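Local coordinates for lipoate-protein ligase 1 (PDB 5T8U), which belongs to the lipoyl protein ligase A/B family, joining a catalytic domain to a C-terminal accessory domain, and is modelled with bound lipoic acid, at residues Asn130-Glu135 / Cys213-Ile218; Asp313-Asp318 / Asn343-Asn348. All coordinates share one frame; numbering follows the deposited sequence.

Interaction 1: residues Asn130-Glu135 / Cys213-Ile218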
loop_
_atom_site.group_PDB
_atom_site.type_symbol
_atom_site.label_atom_id
_atom_site.label_comp_id
_atom_site.label_asym_id
_atom_site.label_seq_id
_atom_site.Cartn_x
_atom_site.Cartn_y
_atom_site.Cartn_z
ATOM N N ASN A 130 21.557 -12.758 2.722
ATOM C CA ASN A 130 22.413 -13.150 3.837
ATOM C C ASN A 130 21.856 -14.359 4.573
ATOM O O ASN A 130 22.605 -15.278 4.928
ATOM C CB ASN A 130 22.587 -11.977 4.801
ATOM C CG ASN A 130 23.355 -10.828 4.187
ATOM O OD1 ASN A 130 24.074 -11.001 3.204
ATOM N ND2 ASN A 130 23.213 -9.643 4.769
ATOM N N HIS A 131 20.545 -14.385 4.815
ATOM C CA HIS A 131 19.965 -15.379 5.706
ATOM C C HIS A 131 19.333 -16.558 4.981
ATOM O O HIS A 131 18.961 -17.536 5.639
ATOM C CB HIS A 131 18.920 -14.720 6.612
ATOM C CG HIS A 131 19.474 -13.618 7.457
ATOM N ND1 HIS A 131 20.055 -12.490 6.920
ATOM C CD2 HIS A 131 19.547 -13.474 8.801
ATOM C CE1 HIS A 131 20.458 -11.696 7.896
ATOM N NE2 HIS A 131 20.160 -12.270 9.048
ATOM N N PHE A 132 19.197 -16.499 3.653
ATOM C CA PHE A 132 18.595 -17.606 2.922
ATOM C C PHE A 132 19.260 -17.849 1.571
ATOM O O PHE A 132 18.780 -18.697 0.808
ATOM C CB PHE A 132 17.095 -17.351 2.735
ATOM C CG PHE A 132 16.394 -16.950 4.003
ATOM C CD1 PHE A 132 16.032 -17.901 4.940
ATOM C CD2 PHE A 132 16.113 -15.619 4.264
ATOM C CE1 PHE A 132 15.393 -17.534 6.113
ATOM C CE2 PHE A 132 15.474 -15.246 5.431
ATOM C CZ PHE A 132 15.113 -16.205 6.356
ATOM N N ASN A 133 20.348 -17.145 1.259
ATOM C CA ASN A 133 21.071 -17.318 -0.003
ATOM C C ASN A 133 20.120 -17.263 -1.196
ATOM O O ASN A 133 20.283 -17.983 -2.185
ATOM C CB ASN A 133 21.871 -18.621 0.000
ATOM C CG ASN A 133 23.170 -18.503 -0.772
ATOM O OD1 ASN A 133 24.122 -17.874 -0.311
ATOM N ND2 ASN A 133 23.217 -19.106 -1.955
ATOM N N ILE A 134 19.117 -16.397 -1.102
ATOM C CA ILE A 134 18.161 -16.168 -2.178
ATOM C C ILE A 134 18.560 -14.873 -2.872
ATOM O O ILE A 134 18.404 -13.782 -2.312
ATOM C CB ILE A 134 16.721 -16.109 -1.650
ATOM C CG1 ILE A 134 16.262 -17.508 -1.230
ATOM C CG2 ILE A 134 15.773 -15.535 -2.708
ATOM C CD1 ILE A 134 14.933 -17.539 -0.500
ATOM N N GLU A 135 19.076 -14.993 -4.092
ATOM C CA GLU A 135 19.487 -13.832 -4.874
ATOM C C GLU A 135 18.257 -13.240 -5.551
ATOM O O GLU A 135 17.739 -13.803 -6.520
ATOM C CB GLU A 135 20.553 -14.232 -5.890
ATOM C CG GLU A 135 21.936 -14.402 -5.279
ATOM C CD GLU A 135 22.819 -15.340 -6.077
ATOM O OE1 GLU A 135 22.771 -15.288 -7.324
ATOM O OE2 GLU A 135 23.557 -16.137 -5.458
ATOM N N CYS A 213 7.380 -18.041 8.144
ATOM C CA CYS A 213 7.009 -16.670 8.481
ATOM C C CYS A 213 7.855 -16.147 9.635
ATOM O O CYS A 213 8.361 -15.019 9.591
ATOM C CB CYS A 213 5.521 -16.603 8.827
ATOM S SG CYS A 213 4.423 -17.087 7.470
ATOM N N GLU A 214 8.025 -16.959 10.680
ATOM C CA GLU A 214 8.847 -16.552 11.814
ATOM C C GLU A 214 10.306 -16.385 11.406
ATOM O O GLU A 214 10.957 -15.404 11.784
ATOM C CB GLU A 214 8.712 -17.574 12.941
ATOM C CG GLU A 214 7.358 -17.534 13.635
ATOM C CD GLU A 214 6.974 -18.859 14.266
ATOM O OE1 GLU A 214 7.482 -19.908 13.815
ATOM O OE2 GLU A 214 6.161 -18.851 15.213
ATOM N N ASN A 215 10.836 -17.333 10.632
ATOM C CA ASN A 215 12.221 -17.250 10.178
ATOM C C ASN A 215 12.452 -15.973 9.374
ATOM O O ASN A 215 13.300 -15.139 9.721
ATOM C CB ASN A 215 12.558 -18.493 9.346
ATOM C CG ASN A 215 14.052 -18.739 9.228
ATOM O OD1 ASN A 215 14.860 -17.823 9.382
ATOM N ND2 ASN A 215 14.426 -19.986 8.942
ATOM N N LEU A 216 11.684 -15.802 8.294
ATOM C CA LEU A 216 11.823 -14.615 7.456
ATOM C C LEU A 216 11.667 -13.342 8.274
ATOM O O LEU A 216 12.437 -12.389 8.106
ATOM C CB LEU A 216 10.794 -14.659 6.323
ATOM C CG LEU A 216 10.803 -13.549 5.260
ATOM C CD1 LEU A 216 10.017 -12.318 5.708
ATOM C CD2 LEU A 216 12.223 -13.171 4.847
ATOM N N CYS A 217 10.673 -13.300 9.163
ATOM C CA CYS A 217 10.452 -12.108 9.974
ATOM C C CYS A 217 11.672 -11.793 10.831
ATOM O O CYS A 217 12.150 -10.653 10.857
ATOM C CB CYS A 217 9.212 -12.292 10.846
ATOM S SG CYS A 217 7.639 -12.104 9.962
ATOM N N ILE A 218 12.192 -12.796 11.544
ATOM C CA ILE A 218 13.346 -12.577 12.414
ATOM C C ILE A 218 14.527 -12.061 11.603
ATOM O O ILE A 218 15.152 -11.051 11.956
ATOM C CB ILE A 218 13.695 -13.870 13.176
ATOM C CG1 ILE A 218 12.589 -14.196 14.184
ATOM C CG2 ILE A 218 15.043 -13.740 13.900
ATOM C CD1 ILE A 218 12.709 -15.563 14.824
#
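Phe132, at the C-terminal end of helix 117-132, pushes the far rim of its ring against Asn215 and Leu216 in the first turns of helix 213-227. The ring carries the whole contact from its side. CG lies beside the backbone N (chi1 -49°), opposite the carbonyl carbon, which aims CE1, CZ and CE2 at the neighbouring helix. Asn215 meets the ring at its edge: its OD1 lies near the ring plane, 3.3 Å from Phe132 CE1 and 3.4 Å from Phe132 CZ. The amide is turned 63° from the ring plane, and the two side chains run past each other in opposite directions. An oxygen at this place faces the weakly positive C-H rim, so the approach is probably mildly attractive, although no hydrogen bond crosses between the segments. The CB of Asn215 is directed neither at nor away from the other segment, but CG, anti to the backbone N (chi1 -161°), brings the amide end to the ring. Leu216 supplies the apolar half. Its CD2 is 3.9 Å from Phe132 CE2, the two side chains crossing at about a right angle, while Leu216 CA comes obliquely to within 3.8 Å of Phe132 CZ. One ring face is lined from its own helix by His131 CB, 3.6 Å above the plane and offset toward the rim. Thr127, Ile211 and Ala219 also touch Phe132, and Asn130 ND2 binds Glu223 OE1 farther along helix 213-227. Just past the ring, Asn133 adopts positive phi and the chain leaves the helix. With Cys213 and Cys217 resting on Val106 of strand 105-112, this is helix-to-helix packing, a phenyl ring between the end of one helix and the start of another, beside the large mixed sheet of the lipoyl protein ligase A/B catalytic domain.

Interaction 2: residues Asp313-Asp318 / Asn343-Asn348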
loop_
_atom_site.group_PDB
_atom_site.type_symbol
_atom_site.label_atom_id
_atom_site.label_comp_id
_atom_site.label_asym_id
_atom_site.label_seq_id
_atom_site.Cartn_x
_atom_site.Cartn_y
_atom_site.Cartn_z
ATOM N N ASP A 313 0.743 5.986 -8.092
ATOM C CA ASP A 313 0.840 7.413 -7.786
ATOM C C ASP A 313 -0.562 7.937 -7.485
ATOM O O ASP A 313 -1.240 8.533 -8.325
ATOM C CB ASP A 313 1.496 8.163 -8.938
ATOM C CG ASP A 313 2.088 9.491 -8.510
ATOM O OD1 ASP A 313 1.449 10.198 -7.703
ATOM O OD2 ASP A 313 3.198 9.824 -8.976
ATOM N N ILE A 314 -1.001 7.695 -6.247
ATOM C CA ILE A 314 -2.325 8.136 -5.816
ATOM C C ILE A 314 -2.429 9.656 -5.832
ATOM O O ILE A 314 -3.493 10.211 -6.139
ATOM C CB ILE A 314 -2.645 7.557 -4.422
ATOM C CG1 ILE A 314 -1.547 7.922 -3.412
ATOM C CG2 ILE A 314 -2.822 6.044 -4.516
ATOM C CD1 ILE A 314 -1.844 7.499 -1.983
ATOM N N ASN A 315 -1.340 10.351 -5.502
ATOM C CA ASN A 315 -1.342 11.811 -5.552
ATOM C C ASN A 315 -1.694 12.307 -6.949
ATOM O O ASN A 315 -2.598 13.135 -7.123
ATOM C CB ASN A 315 0.027 12.338 -5.116
ATOM C CG ASN A 315 0.203 13.818 -5.396
ATOM O OD1 ASN A 315 0.650 14.210 -6.475
ATOM N ND2 ASN A 315 -0.135 14.650 -4.416
ATOM N N LEU A 316 -0.982 11.805 -7.960
ATOM C CA LEU A 316 -1.289 12.149 -9.343
ATOM C C LEU A 316 -2.773 11.970 -9.633
ATOM O O LEU A 316 -3.398 12.822 -10.275
ATOM C CB LEU A 316 -0.436 11.285 -10.279
ATOM C CG LEU A 316 -0.601 11.362 -11.804
ATOM C CD1 LEU A 316 -1.697 10.420 -12.301
ATOM C CD2 LEU A 316 -0.838 12.790 -12.282
ATOM N N ILE A 317 -3.365 10.883 -9.135
ATOM C CA ILE A 317 -4.734 10.547 -9.508
ATOM C C ILE A 317 -5.729 11.460 -8.807
ATOM O O ILE A 317 -6.764 11.817 -9.379
ATOM C CB ILE A 317 -5.008 9.061 -9.221
ATOM C CG1 ILE A 317 -4.367 8.224 -10.331
ATOM C CG2 ILE A 317 -6.517 8.786 -9.094
ATOM C CD1 ILE A 317 -4.633 6.759 -10.244
ATOM N N ASP A 318 -5.453 11.841 -7.559
ATOM C CA ASP A 318 -6.311 12.825 -6.907
ATOM C C ASP A 318 -6.211 14.174 -7.608
ATOM O O ASP A 318 -7.231 14.840 -7.846
ATOM C CB ASP A 318 -5.944 12.949 -5.428
ATOM C CG ASP A 318 -6.341 11.725 -4.626
ATOM O OD1 ASP A 318 -7.377 11.109 -4.956
ATOM O OD2 ASP A 318 -5.622 11.380 -3.666
ATOM N N ASN A 343 0.715 21.303 -10.257
ATOM C CA ASN A 343 2.100 20.981 -9.927
ATOM C C ASN A 343 2.087 19.649 -9.187
ATOM O O ASN A 343 1.688 19.585 -8.019
ATOM C CB ASN A 343 2.749 22.081 -9.086
ATOM C CG ASN A 343 1.981 22.374 -7.812
ATOM O OD1 ASN A 343 0.750 22.383 -7.804
ATOM N ND2 ASN A 343 2.706 22.610 -6.724
ATOM N N VAL A 344 2.516 18.591 -9.868
ATOM C CA VAL A 344 2.371 17.233 -9.370
ATOM C C VAL A 344 3.751 16.661 -9.054
ATOM O O VAL A 344 4.785 17.247 -9.375
ATOM C CB VAL A 344 1.619 16.332 -10.370
ATOM C CG1 VAL A 344 0.209 16.844 -10.585
ATOM C CG2 VAL A 344 2.367 16.259 -11.697
ATOM N N GLU A 345 3.753 15.492 -8.412
ATOM C CA GLU A 345 5.005 14.802 -8.126
ATOM C C GLU A 345 5.694 14.364 -9.414
ATOM O O GLU A 345 6.888 14.617 -9.609
ATOM C CB GLU A 345 4.744 13.594 -7.222
ATOM C CG GLU A 345 5.028 13.832 -5.746
ATOM C CD GLU A 345 4.131 14.886 -5.128
ATOM O OE1 GLU A 345 3.207 15.367 -5.818
ATOM O OE2 GLU A 345 4.349 15.234 -3.949
ATOM N N ASN A 346 4.953 13.707 -10.304
ATOM C CA ASN A 346 5.493 13.171 -11.551
ATOM C C ASN A 346 4.907 13.976 -12.708
ATOM O O ASN A 346 3.729 13.818 -13.048
ATOM C CB ASN A 346 5.163 11.685 -11.687
ATOM C CG ASN A 346 5.946 11.008 -12.796
ATOM O OD1 ASN A 346 6.374 11.653 -13.754
ATOM N ND2 ASN A 346 6.138 9.699 -12.672
ATOM N N LYS A 347 5.730 14.837 -13.309
ATOM C CA LYS A 347 5.267 15.670 -14.414
ATOM C C LYS A 347 5.244 14.911 -15.735
ATOM O O LYS A 347 4.461 15.257 -16.626
ATOM C CB LYS A 347 6.149 16.916 -14.529
ATOM C CG LYS A 347 5.768 18.013 -13.542
ATOM C CD LYS A 347 6.965 18.839 -13.090
ATOM C CE LYS A 347 7.545 19.673 -14.221
ATOM N NZ LYS A 347 8.595 20.609 -13.726
ATOM N N ASN A 348 6.077 13.878 -15.880
ATOM C CA ASN A 348 6.048 13.069 -17.096
ATOM C C ASN A 348 4.717 12.337 -17.228
ATOM O O ASN A 348 4.057 12.401 -18.273
ATOM C CB ASN A 348 7.211 12.076 -17.096
ATOM C CG ASN A 348 8.565 12.760 -17.068
ATOM O OD1 ASN A 348 9.151 12.955 -16.004
ATOM N ND2 ASN A 348 9.069 13.124 -18.242
#
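The backbones of Asp313-Asp318 and Asn343-Asn348 meet where two helices start, Asp313 being the N-cap of helix 314-321 and Asn346 that of helix 347-357. Two helix N-caps thus come together in the C-terminal domain, where helices 314-321, 332-341 and 347-357 follow a three-stranded antiparallel sheet. Asp313 divides its carboxylate between two tasks. OD1 caps its own helix, and OD2 points across to Asn346, 3.8 Å from Asn346 CB, a van der Waals approach with carboxylate and amide planes 46° apart. With CG anti to the backbone N (chi1 -159°), the Asp313 carboxylate lies between its own helix start and Asn346. Asn346 turns its OD1 back to its own helix, where it accepts from Tyr349 N; each cap serves its own helix, and the two side chains cross at a slant.

Two residues after Asp313, Asn315 crosses Glu345, the residue before Asn346, at about a right angle. The bend at chi2 of Glu345 brings OE1 to 2.9 Å from Asn315 OD1 as modelled; that amide is probably turned over, and a hydrogen bond is then possible but unproven. Glu345 OE1 stays 5.8 Å from Asp313 OD1, and the like charges would be expected to repel mildly. Beneath this polar surface Leu316 and Val344 both touch Leu350 of helix 347-357, while Asp318 makes a salt bridge to Lys69. The capping bond of helix 314-321 is nearly straight: Leu316 N lies 2.9 Å from Asp313 OD1 at 167°, arriving from above the carboxylate plane.

Interaction 1 belongs to the catalytic domain and interaction 2 to the C-terminal domain, on opposite sides of the chain's centre; their centres lie about 35 Å apart and their nearest atoms about 24 Å. They share no helix. The first is a buried join between a helix end and a helix start, filled by an aromatic ring against aliphatic and amide groups. The second is a surface meeting of two helix starts, where carboxylates and amides dominate, with Leu316 and Val344 packed beneath on Leu350. No hydrogen bond crosses interaction 1, which rests on van der Waals contact and an amide oxygen at a ring edge; in interaction 2 one is undecided, and the clear ones are helix caps.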